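Local structure of metallo-beta-lactamase (Pseudomonas stutzeri, 4ZEJ) at residues A[130-135]-A[186-191]; A[37-42]-A[147-152]; A[194-197]-A[201-204]; A[30-35]-A[78-83]; A[8-11]-A[15-18]. The protein probably hydrolyses beta-lactam antibiotics to substituted beta-amino acids, as a periplasmic class B metallo-beta-lactamase that carries two zinc ions in its active site. All coordinates share one frame; numbering follows the deposited sequence.

Contact 1. Residues A[130-135]-A[186-191]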
# COMPACT_ATOMS: atom_id res chain seq x y z
N GLU A 130 0.31 -1.09 12.19
CA GLU A 130 0.98 0.16 12.50
C GLU A 130 1.27 0.90 11.21
O GLU A 130 1.75 0.30 10.25
CB GLU A 130 2.25 -0.09 13.29
CG GLU A 130 1.99 -0.80 14.62
CD GLU A 130 3.22 -0.95 15.50
OE1 GLU A 130 4.35 -0.61 15.07
OE2 GLU A 130 3.05 -1.41 16.65
N VAL A 131 0.98 2.20 11.20
CA VAL A 131 1.21 3.08 10.04
C VAL A 131 2.32 4.06 10.43
O VAL A 131 2.25 4.69 11.48
CB VAL A 131 -0.07 3.84 9.65
CG1 VAL A 131 0.15 4.73 8.43
CG2 VAL A 131 -1.20 2.84 9.38
N PHE A 132 3.34 4.18 9.58
CA PHE A 132 4.51 5.00 9.86
C PHE A 132 4.89 5.81 8.65
O PHE A 132 4.92 5.29 7.53
CB PHE A 132 5.68 4.10 10.27
CG PHE A 132 6.98 4.82 10.47
CD1 PHE A 132 7.18 5.62 11.60
CD2 PHE A 132 8.01 4.69 9.56
CE1 PHE A 132 8.38 6.28 11.80
CE2 PHE A 132 9.21 5.35 9.75
CZ PHE A 132 9.40 6.14 10.87
N TYR A 133 5.19 7.09 8.88
CA TYR A 133 5.68 7.98 7.84
C TYR A 133 7.21 8.03 7.92
O TYR A 133 7.75 8.55 8.89
CB TYR A 133 5.11 9.39 8.05
CG TYR A 133 5.55 10.38 7.01
CD1 TYR A 133 5.22 10.19 5.67
CD2 TYR A 133 6.31 11.49 7.35
CE1 TYR A 133 5.62 11.08 4.70
CE2 TYR A 133 6.71 12.40 6.38
CZ TYR A 133 6.36 12.20 5.06
OH TYR A 133 6.76 13.10 4.09
N PRO A 134 7.92 7.49 6.90
CA PRO A 134 9.38 7.46 6.89
C PRO A 134 10.02 8.74 6.37
O PRO A 134 11.23 8.93 6.53
CB PRO A 134 9.68 6.31 5.92
CG PRO A 134 8.60 6.43 4.91
CD PRO A 134 7.37 6.84 5.69
N GLY A 135 9.22 9.62 5.76
CA GLY A 135 9.71 10.80 5.06
C GLY A 135 9.30 10.73 3.60
O GLY A 135 8.78 9.71 3.15
N LEU A 186 14.71 1.40 7.27
CA LEU A 186 15.69 0.33 7.55
C LEU A 186 16.04 0.28 9.04
O LEU A 186 16.04 -0.79 9.64
CB LEU A 186 16.96 0.49 6.72
CG LEU A 186 16.86 0.06 5.26
CD1 LEU A 186 17.92 0.76 4.41
CD2 LEU A 186 17.00 -1.46 5.15
N SER A 187 16.32 1.43 9.63
CA SER A 187 16.67 1.52 11.05
C SER A 187 15.52 1.12 11.99
O SER A 187 15.75 0.51 13.04
CB SER A 187 17.15 2.93 11.38
OG SER A 187 18.33 3.24 10.67
N ARG A 188 14.29 1.48 11.62
CA ARG A 188 13.11 1.21 12.45
C ARG A 188 12.64 -0.26 12.39
O ARG A 188 12.19 -0.81 13.41
CB ARG A 188 11.96 2.14 12.07
CG ARG A 188 10.75 2.07 12.98
CD ARG A 188 9.70 3.07 12.55
NE ARG A 188 8.46 2.98 13.33
CZ ARG A 188 8.23 3.56 14.51
NH1 ARG A 188 9.16 4.30 15.10
NH2 ARG A 188 7.05 3.39 15.10
N TYR A 189 12.75 -0.88 11.21
CA TYR A 189 12.17 -2.20 10.95
C TYR A 189 13.22 -3.29 10.71
O TYR A 189 13.10 -4.09 9.79
CB TYR A 189 11.19 -2.11 9.78
CG TYR A 189 10.05 -1.18 10.09
CD1 TYR A 189 9.90 0.02 9.39
CD2 TYR A 189 9.15 -1.47 11.11
CE1 TYR A 189 8.86 0.88 9.70
CE2 TYR A 189 8.12 -0.61 11.42
CZ TYR A 189 7.97 0.56 10.70
OH TYR A 189 6.95 1.42 11.02
N SER A 190 14.23 -3.33 11.58
CA SER A 190 15.25 -4.40 11.56
C SER A 190 14.66 -5.82 11.72
O SER A 190 15.25 -6.78 11.22
CB SER A 190 16.30 -4.16 12.65
OG SER A 190 15.73 -4.27 13.94
N GLU A 191 13.52 -5.94 12.41
CA GLU A 191 12.81 -7.23 12.55
C GLU A 191 12.11 -7.74 11.28
O GLU A 191 11.64 -8.88 11.27
CB GLU A 191 11.71 -7.12 13.63
CG GLU A 191 12.17 -7.06 15.08
CD GLU A 191 11.01 -7.08 16.07
OE1 GLU A 191 9.84 -7.02 15.64
OE2 GLU A 191 11.25 -7.15 17.29
O HOH W 1 5.68 1.24 13.19
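Arg-188, in the last turn of helix 175-188, lays its side chain over Phe-132 at the end of strand 129-132. With CG anti to the backbone N (chi1 -172°) and the chain extended from there to NE, the arginine leaves its helix straight toward the ring. Beyond CB, CG rests over the middle of the Tyr-189 ring face. CD follows and sits 3.4 Å from the centroid of the Phe-132 ring, almost on its normal, a CH-pi contact. NE moves out toward the rim of the same face, 3.4 Å from Phe-132 CD1. CZ stays above that side of the ring, and NH1 comes 3.9 Å from Phe-132 CE1. The guanidinium therefore stacks flat on the phenyl, the two planes only 2° apart. NH2 gives its hydrogen bond to water 1 at 3.2 Å. That water also donates to Glu-130 OE1 at 3.0 Å and is hydrogen-bonded to Tyr-189 OH, so it joins three side chains from both segments. Tyr-189, the first residue past the helix, turns its ring edge toward the Phe-132 face in an offset edge-to-face pair with planes at 81°. Its OH lies 3.1 Å from Phe-132 CB, and Trp-146 of strand 144-147 also meets its ring. Between the two segments no direct hydrogen bond forms: a cation spreads over an aromatic face and turns its polar rim to a shared water, with the Glu-130 carboxylate probably a modest electrostatic complement.

Contact 2. Residues A[37-42]-A[147-152]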
# COMPACT_ATOMS: atom_id res chain seq x y z
N VAL A 37 -5.27 -8.47 5.62
CA VAL A 37 -4.71 -8.90 6.89
C VAL A 37 -5.85 -9.51 7.70
O VAL A 37 -6.89 -8.86 7.87
CB VAL A 37 -4.06 -7.72 7.65
CG1 VAL A 37 -3.55 -8.16 9.02
CG2 VAL A 37 -2.93 -7.10 6.82
N ILE A 38 -5.66 -10.74 8.18
CA ILE A 38 -6.65 -11.45 8.98
C ILE A 38 -6.15 -11.57 10.42
O ILE A 38 -4.96 -11.80 10.67
CB ILE A 38 -6.92 -12.87 8.42
CG1 ILE A 38 -7.27 -12.84 6.92
CG2 ILE A 38 -8.03 -13.57 9.20
CD1 ILE A 38 -8.52 -12.08 6.56
N ASP A 39 -7.06 -11.42 11.38
CA ASP A 39 -6.75 -11.66 12.78
C ASP A 39 -8.05 -11.95 13.51
O ASP A 39 -8.97 -11.14 13.48
CB ASP A 39 -6.07 -10.43 13.40
CG ASP A 39 -5.41 -10.74 14.73
OD1 ASP A 39 -4.42 -11.50 14.73
OD2 ASP A 39 -5.87 -10.21 15.77
N LYS A 40 -8.15 -13.13 14.13
CA LYS A 40 -9.28 -13.49 14.99
C LYS A 40 -10.64 -13.21 14.31
O LYS A 40 -11.49 -12.52 14.88
CB LYS A 40 -9.19 -12.72 16.31
CG LYS A 40 -7.88 -12.89 17.06
CD LYS A 40 -7.92 -12.16 18.39
CE LYS A 40 -6.54 -12.02 19.02
NZ LYS A 40 -6.06 -13.29 19.61
N GLY A 41 -10.82 -13.72 13.10
CA GLY A 41 -12.09 -13.55 12.38
C GLY A 41 -12.34 -12.18 11.71
O GLY A 41 -13.35 -12.01 11.02
N ASN A 42 -11.44 -11.22 11.92
CA ASN A 42 -11.53 -9.89 11.31
C ASN A 42 -10.59 -9.78 10.12
O ASN A 42 -9.59 -10.48 10.08
CB ASN A 42 -11.15 -8.81 12.32
CG ASN A 42 -12.04 -8.81 13.54
OD1 ASN A 42 -13.26 -8.84 13.41
ND2 ASN A 42 -11.44 -8.79 14.73
N LEU A 147 3.31 -4.90 10.28
CA LEU A 147 2.46 -5.92 10.86
C LEU A 147 3.31 -6.66 11.90
O LEU A 147 3.97 -7.65 11.57
CB LEU A 147 1.93 -6.85 9.77
CG LEU A 147 1.23 -6.12 8.62
CD1 LEU A 147 0.79 -7.10 7.55
CD2 LEU A 147 0.03 -5.31 9.09
N PRO A 148 3.32 -6.16 13.16
CA PRO A 148 4.23 -6.73 14.16
C PRO A 148 4.06 -8.22 14.43
O PRO A 148 5.05 -8.89 14.72
CB PRO A 148 3.93 -5.90 15.44
CG PRO A 148 2.70 -5.14 15.16
CD PRO A 148 2.59 -4.98 13.67
N LYS A 149 2.83 -8.73 14.32
CA LYS A 149 2.55 -10.15 14.54
C LYS A 149 3.14 -11.03 13.44
O LYS A 149 3.55 -12.16 13.71
CB LYS A 149 1.04 -10.39 14.65
CG LYS A 149 0.39 -9.68 15.83
CD LYS A 149 -1.11 -9.91 15.90
CE LYS A 149 -1.48 -11.27 16.45
NZ LYS A 149 -2.84 -11.24 17.06
N SER A 150 3.17 -10.52 12.21
CA SER A 150 3.64 -11.26 11.04
C SER A 150 5.08 -10.94 10.64
O SER A 150 5.66 -11.66 9.82
CB SER A 150 2.73 -10.96 9.85
OG SER A 150 1.39 -11.26 10.19
N LYS A 151 5.65 -9.86 11.19
CA LYS A 151 6.99 -9.39 10.81
C LYS A 151 7.05 -9.04 9.32
O LYS A 151 8.08 -9.28 8.65
CB LYS A 151 8.08 -10.41 11.18
CG LYS A 151 7.97 -10.99 12.59
CD LYS A 151 8.12 -9.91 13.65
CE LYS A 151 7.90 -10.47 15.05
NZ LYS A 151 7.56 -9.37 16.00
N ILE A 152 5.96 -8.48 8.82
CA ILE A 152 5.86 -8.03 7.44
C ILE A 152 5.83 -6.51 7.44
O ILE A 152 5.07 -5.89 8.19
CB ILE A 152 4.60 -8.57 6.74
CG1 ILE A 152 4.71 -10.08 6.55
CG2 ILE A 152 4.32 -7.83 5.42
CD1 ILE A 152 3.41 -10.74 6.13
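The type I' turn from Asp-39 to Asn-42, which closes the hairpin of strands 30-39 and 42-46, begins with the residue that holds Lys-149. Lys-149 NZ donates to Asp-39 OD1 at 2.8 Å, a salt bridge made on the syn side of the carboxylate and 17° out of its plane. The two side chains meet at about a right angle. The lysine chain turns about its CG-CD bond (chi3 77°), which swings CE and NZ over to the aspartate; CE passes 3.4 Å from Asp-39 OD1. A second ammonium, Lys-40 NZ, stands 4.6 Å from Lys-149 NZ, so the carboxylate probably offsets some repulsion between the two. This contact spans the two sheets of the alpha-beta/beta-alpha sandwich, joining a hairpin end in one to the 147-152 connection in the other. That connection carries a G1 beta bulge, in which Lys-151 and Ile-152 both face Leu-147. Inward from the salt bridge the chemistry turns apolar: Val-37 CG2 packs 3.8 Å from Leu-147 CD1, and Ile-15 of strand 15-24 lies against both. From the bulge itself, Lys-151 NZ folds back to donate to Pro-148 O at 2.9 Å and also pairs with Glu-191.

Contact 3. Residues A[194-197]-A[201-204]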
# COMPACT_ATOMS: atom_id res chain seq x y z
N ILE A 194 9.73 -10.05 5.82
CA ILE A 194 9.16 -9.94 4.49
C ILE A 194 8.87 -8.47 4.26
O ILE A 194 8.32 -7.79 5.13
CB ILE A 194 7.87 -10.78 4.36
CG1 ILE A 194 8.16 -12.27 4.55
CG2 ILE A 194 7.17 -10.50 3.02
CD1 ILE A 194 6.94 -13.17 4.67
N VAL A 195 9.25 -7.99 3.08
CA VAL A 195 8.90 -6.67 2.62
C VAL A 195 8.13 -6.79 1.32
O VAL A 195 8.54 -7.50 0.39
CB VAL A 195 10.15 -5.78 2.41
CG1 VAL A 195 9.74 -4.43 1.83
CG2 VAL A 195 10.90 -5.62 3.73
N ILE A 196 7.00 -6.09 1.26
CA ILE A 196 6.10 -6.12 0.12
C ILE A 196 6.12 -4.76 -0.60
O ILE A 196 5.76 -3.73 -0.01
CB ILE A 196 4.68 -6.57 0.56
CG1 ILE A 196 4.83 -7.96 1.24
CG2 ILE A 196 3.71 -6.58 -0.63
CD1 ILE A 196 3.59 -8.65 1.67
N PRO A 197 6.54 -4.74 -1.88
CA PRO A 197 6.49 -3.50 -2.67
C PRO A 197 5.09 -3.25 -3.23
O PRO A 197 4.28 -4.17 -3.32
CB PRO A 197 7.48 -3.78 -3.81
CG PRO A 197 7.32 -5.24 -4.06
CD PRO A 197 7.05 -5.86 -2.70
N LYS A 201 7.58 -8.25 -7.27
CA LYS A 201 7.77 -9.45 -6.47
C LYS A 201 8.10 -9.13 -5.01
O LYS A 201 8.88 -8.22 -4.72
CB LYS A 201 8.92 -10.26 -7.09
CG LYS A 201 9.06 -11.65 -6.53
CD LYS A 201 10.14 -12.41 -7.28
CE LYS A 201 10.47 -13.71 -6.57
NZ LYS A 201 11.10 -14.70 -7.50
N ILE A 202 7.53 -9.90 -4.08
CA ILE A 202 7.86 -9.69 -2.65
C ILE A 202 9.26 -10.23 -2.35
O ILE A 202 9.81 -11.04 -3.10
CB ILE A 202 6.82 -10.29 -1.68
CG1 ILE A 202 6.89 -11.81 -1.61
CG2 ILE A 202 5.43 -9.79 -2.05
CD1 ILE A 202 5.95 -12.40 -0.57
N GLY A 203 9.84 -9.78 -1.25
CA GLY A 203 11.14 -10.26 -0.83
C GLY A 203 11.38 -9.96 0.63
O GLY A 203 10.44 -9.86 1.41
N ASP A 204 12.64 -9.75 0.98
CA ASP A 204 13.02 -9.45 2.36
C ASP A 204 13.48 -7.99 2.46
O ASP A 204 13.18 -7.18 1.55
CB ASP A 204 14.04 -10.50 2.89
CG ASP A 204 15.41 -10.40 2.24
OD1 ASP A 204 15.62 -9.59 1.32
OD2 ASP A 204 16.30 -11.17 2.66
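Val-195 and Gly-203 form a single antiparallel bridge, a hydrogen-bonded pair, where the chain folds back along strand 194-197, an edge strand of the five-stranded sheet. The short connection between the two segments carries His-199, a ligand of one active-site zinc. Val-195 N donates to Gly-203 O at 2.8 Å. The return bond, Gly-203 N to Val-195 O, is slightly longer at 3.1 Å. A CA-H...O contact supplements them, Ile-194 CA lying 3.3 Å from Gly-203 O. Flanking the bridge, Ile-196 and Ile-202 lie side by side and point the same way, with Ile-202 CG2 3.8 Å from Ile-196 CG1. Ile-202 places CG1 between its backbone N and carbonyl carbon (chi1 74°), and from there CD1 extends to within 4.2 Å of Ile-194 CG2. Val-11 of strand 7-12 covers Ile-194 and Ile-202 together. Past the bridge, Asp-204 OD1 caps the backbone N of Ala-206 at the start of helix 206-218. At the other end, next to the zinc-binding connection, the Pro-197 ring abuts a backbone carbonyl, its CG 3.4 Å from Lys-201 O.

Contact 4. Residues A[30-35]-A[78-83]. With ZN (zinc ion), chain C; ZN (zinc ion), chain D.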
# COMPACT_ATOMS: atom_id res chain seq x y z
N VAL A 30 0.01 -2.58 -15.93
CA VAL A 30 0.79 -2.49 -14.70
C VAL A 30 0.10 -3.29 -13.60
O VAL A 30 -1.11 -3.12 -13.36
CB VAL A 30 1.00 -1.02 -14.26
CG1 VAL A 30 1.75 -0.92 -12.92
CG2 VAL A 30 1.77 -0.27 -15.34
N SER A 31 0.86 -4.18 -12.97
CA SER A 31 0.38 -4.94 -11.81
C SER A 31 0.59 -4.11 -10.53
O SER A 31 1.54 -3.34 -10.43
CB SER A 31 1.10 -6.28 -11.69
OG SER A 31 2.47 -6.09 -11.48
N SER A 32 -0.30 -4.27 -9.58
CA SER A 32 -0.31 -3.50 -8.35
C SER A 32 -0.68 -4.39 -7.17
O SER A 32 -1.59 -5.22 -7.31
CB SER A 32 -1.33 -2.37 -8.48
OG SER A 32 -1.28 -1.54 -7.36
N ASN A 33 0.01 -4.22 -6.04
CA ASN A 33 -0.13 -5.08 -4.85
C ASN A 33 -0.80 -4.38 -3.68
O ASN A 33 -0.52 -3.21 -3.40
CB ASN A 33 1.24 -5.52 -4.35
CG ASN A 33 2.06 -6.21 -5.41
OD1 ASN A 33 1.52 -6.81 -6.35
ND2 ASN A 33 3.38 -6.15 -5.27
N GLY A 34 -1.65 -5.12 -2.98
CA GLY A 34 -2.13 -4.74 -1.67
C GLY A 34 -2.29 -5.99 -0.83
O GLY A 34 -1.94 -7.08 -1.29
N LEU A 35 -2.80 -5.84 0.39
CA LEU A 35 -2.95 -6.97 1.30
C LEU A 35 -4.35 -7.08 1.86
O LEU A 35 -5.08 -6.08 1.93
CB LEU A 35 -2.01 -6.87 2.51
CG LEU A 35 -0.51 -6.80 2.33
CD1 LEU A 35 0.17 -6.65 3.69
CD2 LEU A 35 -0.04 -8.05 1.60
N HIS A 78 -2.35 8.12 -4.87
CA HIS A 78 -2.55 7.75 -6.28
C HIS A 78 -3.57 6.64 -6.44
O HIS A 78 -3.83 5.87 -5.51
CB HIS A 78 -1.23 7.38 -6.95
CG HIS A 78 -0.29 8.53 -7.13
ND1 HIS A 78 1.07 8.39 -7.21
CD2 HIS A 78 -0.53 9.86 -7.22
CE1 HIS A 78 1.63 9.58 -7.38
NE2 HIS A 78 0.68 10.49 -7.37
N GLU A 79 -4.11 6.55 -7.65
CA GLU A 79 -5.24 5.65 -7.95
C GLU A 79 -4.98 4.17 -7.72
O GLU A 79 -5.92 3.43 -7.36
CB GLU A 79 -5.73 5.87 -9.39
CG GLU A 79 -6.44 7.20 -9.58
CD GLU A 79 -6.93 7.43 -11.00
OE1 GLU A 79 -7.19 6.44 -11.74
OE2 GLU A 79 -7.09 8.61 -11.38
N ASP A 80 -3.74 3.72 -7.90
CA ASP A 80 -3.41 2.31 -7.62
C ASP A 80 -3.54 1.95 -6.13
O ASP A 80 -3.59 0.78 -5.80
CB ASP A 80 -2.04 1.89 -8.18
CG ASP A 80 -0.88 2.63 -7.56
OD1 ASP A 80 -0.96 3.85 -7.41
OD2 ASP A 80 0.15 2.00 -7.26
N ARG A 81 -3.61 2.95 -5.24
CA ARG A 81 -3.83 2.73 -3.80
C ARG A 81 -5.26 3.03 -3.30
O ARG A 81 -5.66 2.55 -2.24
CB ARG A 81 -2.90 3.65 -3.00
CG ARG A 81 -1.43 3.69 -3.37
CD ARG A 81 -0.71 2.40 -3.04
NE ARG A 81 -0.51 1.58 -4.22
CZ ARG A 81 -0.21 0.28 -4.22
NH1 ARG A 81 -0.10 -0.44 -3.10
NH2 ARG A 81 -0.04 -0.31 -5.39
N THR A 82 -5.96 3.90 -4.02
CA THR A 82 -7.19 4.55 -3.57
C THR A 82 -8.40 4.39 -4.51
O THR A 82 -9.48 4.84 -4.16
CB THR A 82 -6.97 6.07 -3.40
OG1 THR A 82 -6.56 6.63 -4.66
CG2 THR A 82 -5.96 6.36 -2.32
N ALA A 83 -8.24 3.73 -5.66
CA ALA A 83 -9.33 3.62 -6.66
C ALA A 83 -10.66 3.14 -6.06
O ALA A 83 -11.72 3.61 -6.47
CB ALA A 83 -8.93 2.69 -7.81
ZN ZN C . 2.12 2.46 -7.09
ZN ZN D . 2.08 6.67 -6.75
O HOH W 2 -3.76 -1.91 -6.47
O HOH W 3 2.58 6.78 -9.21
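Asp-80 OD2, on a side chain whose CB rests 3.6 Å from Ser-32 OG, is gripped by a zinc ion and by the guanidinium of Arg-81. The metal bond measures 2.0 Å, to the zinc of chain C, which Cys-157 and His-199 also bind. Arg-81 NH2 donates to the same oxygen at 3.0 Å, within its own guanidinium plane but from above the plane of the carboxylate, and NE adds a weak second bond. Asp-80 CG stands between the backbone N and the carbonyl carbon (chi1 64°), which aims the carboxylate at the metal. Arg-81 bends at chi2 and chi3, and its guanidinium comes back past Asp-80 to strand 30-39. There NH1 donates to Asn-33 O at 2.8 Å, nearly in line with the carbonyl, and it also forms a salt bridge with Asp-47. His-78 and Asp-80 belong to the HXHXD zinc motif of the metallo-beta-lactamase fold, which runs into the short helix 79-82 at the edge of the sandwich. His-78, the N-cap of that helix, binds the zinc of chain D through ND1 at 2.0 Å, alongside His-76 and His-138. In this way Arg-81 acts as a second-shell residue, tying a zinc ligand to the backbone of the neighbouring strand. Ser-32 OG lies close to Arg-81 NH2, but the angle is too poor for a hydrogen bond. Water 2 instead links Ser-32 OG (2.7 Å) with Asp-80 O (2.8 Å).

Contact 5. Residues A[8-11]-A[15-18]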
# COMPACT_ATOMS: atom_id res chain seq x y z
N ILE A 8 -6.00 -13.33 -5.55
CA ILE A 8 -5.68 -13.29 -4.13
C ILE A 8 -4.86 -14.52 -3.81
O ILE A 8 -5.29 -15.63 -4.10
CB ILE A 8 -6.95 -13.23 -3.24
CG1 ILE A 8 -7.83 -12.03 -3.63
CG2 ILE A 8 -6.56 -13.09 -1.78
CD1 ILE A 8 -9.26 -12.14 -3.15
N GLU A 9 -3.68 -14.32 -3.22
CA GLU A 9 -2.76 -15.42 -2.97
C GLU A 9 -2.19 -15.30 -1.55
O GLU A 9 -1.94 -14.20 -1.07
CB GLU A 9 -1.67 -15.42 -4.08
CG GLU A 9 -2.24 -15.92 -5.42
CD GLU A 9 -1.40 -15.57 -6.65
OE1 GLU A 9 -1.17 -14.38 -6.88
OE2 GLU A 9 -1.03 -16.49 -7.42
N LYS A 10 -2.01 -16.43 -0.87
CA LYS A 10 -1.50 -16.41 0.51
C LYS A 10 -0.01 -16.10 0.54
O LYS A 10 0.75 -16.68 -0.22
CB LYS A 10 -1.75 -17.76 1.19
CG LYS A 10 -1.47 -17.78 2.68
CD LYS A 10 -1.90 -19.12 3.27
CE LYS A 10 -1.47 -19.29 4.71
NZ LYS A 10 -1.81 -20.66 5.19
N VAL A 11 0.41 -15.20 1.43
CA VAL A 11 1.83 -14.91 1.68
C VAL A 11 2.33 -15.80 2.83
O VAL A 11 3.34 -16.49 2.73
CB VAL A 11 2.06 -13.42 2.04
CG1 VAL A 11 3.53 -13.15 2.34
CG2 VAL A 11 1.56 -12.53 0.91
N ILE A 15 -2.16 -13.71 6.11
CA ILE A 15 -1.75 -12.60 5.23
C ILE A 15 -1.91 -13.00 3.77
O ILE A 15 -1.32 -13.98 3.31
CB ILE A 15 -0.29 -12.16 5.49
CG1 ILE A 15 -0.07 -11.79 6.97
CG2 ILE A 15 0.10 -11.00 4.55
CD1 ILE A 15 -0.81 -10.57 7.47
N PHE A 16 -2.71 -12.21 3.05
CA PHE A 16 -2.99 -12.47 1.65
C PHE A 16 -2.60 -11.27 0.80
O PHE A 16 -2.86 -10.13 1.18
CB PHE A 16 -4.46 -12.80 1.46
CG PHE A 16 -4.88 -14.07 2.16
CD1 PHE A 16 -4.91 -15.27 1.47
CD2 PHE A 16 -5.19 -14.06 3.52
CE1 PHE A 16 -5.27 -16.45 2.12
CE2 PHE A 16 -5.54 -15.23 4.18
CZ PHE A 16 -5.58 -16.43 3.48
N LEU A 17 -1.99 -11.56 -0.34
CA LEU A 17 -1.60 -10.55 -1.32
C LEU A 17 -2.66 -10.48 -2.38
O LEU A 17 -3.04 -11.52 -2.94
CB LEU A 17 -0.27 -10.96 -1.96
CG LEU A 17 0.29 -10.01 -3.02
CD1 LEU A 17 0.88 -8.80 -2.35
CD2 LEU A 17 1.34 -10.76 -3.85
N HIS A 18 -3.19 -9.28 -2.65
CA HIS A 18 -4.08 -9.08 -3.77
C HIS A 18 -3.35 -8.35 -4.89
O HIS A 18 -2.62 -7.39 -4.64
CB HIS A 18 -5.43 -8.45 -3.39
CG HIS A 18 -5.38 -7.04 -2.87
ND1 HIS A 18 -5.28 -5.95 -3.70
CD2 HIS A 18 -5.56 -6.55 -1.62
CE1 HIS A 18 -5.33 -4.84 -2.98
NE2 HIS A 18 -5.51 -5.18 -1.72
O HOH W 4 -1.79 -12.02 -5.65
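Val-11 and Leu-17 form the apolar patch on one face of this strand pair, Val-11 CG2 lying 3.7 Å from Leu-17 CB. Val-11 places CG1 anti to its nitrogen (chi1 179°), leaving CG2 beside that nitrogen and directed at the leucine. Its CB also meets Ile-15 CG2 at 4.0 Å, and Ile-194 and Ile-196 of the second sheet cover this group. On the face that bears Ile-8, Lys-10, Phe-16 and His-18, Ile-8 CG2 sits 3.9 Å from Phe-16 CB. The Phe-16 ring slants past Lys-10, with CD1 near the lysine CA and CE1 3.9 Å from Lys-10 CB, while the extended lysine chain carries its ammonium away. Trp-61 of helix 52-64 meets the Phe-16 ring edge to face, and the same helix packs on Ile-8. Between the two faces runs the backbone bonding. Leu-17 N donates to Glu-9 O at 2.7 Å, and Glu-9 N answers to Leu-17 O, so this couple is the hydrogen-bonded pair. The pairs Ile-8 with His-18 and Lys-10 with Phe-16, one to each side of it, are non-hydrogen-bonded. A third bond, Val-11 N to Ile-15 O at 2.8 Å, lies nearest the turn. At the polar edge, water 4 donates both to Glu-9 OE1 and to Leu-17 O, while Arg-7 holds the Glu-9 carboxylate in a salt bridge. The strands run 141° apart, a twisted antiparallel beta hairpin, and with strand 7-12 outermost it forms the edge of the seven-stranded sheet in the metallo-beta-lactamase sandwich.

In the fold
Contact 4 is the buried one and holds ligands of both zinc ions; contacts 1, 2, 3 and 5 are only partly buried. Contacts 2, 4 and 5 share the seven-stranded sheet: contacts 2 and 4 use strand 30-39, and contact 5 the adjacent strand 15-24. Contacts 1 and 3 belong to the other sheet, and contact 2 bridges the two. Ile-152 of contact 2 packs on Ile-194 of contact 3 within that second sheet. Chemistry follows place: metal and ion-pair bonds at the site, backbone pairing at the sheet edges of contacts 3 and 5, and charged groups at the surface of contacts 1 and 2. Contact 3 touches contact 4 through Ile-196 and Leu-35.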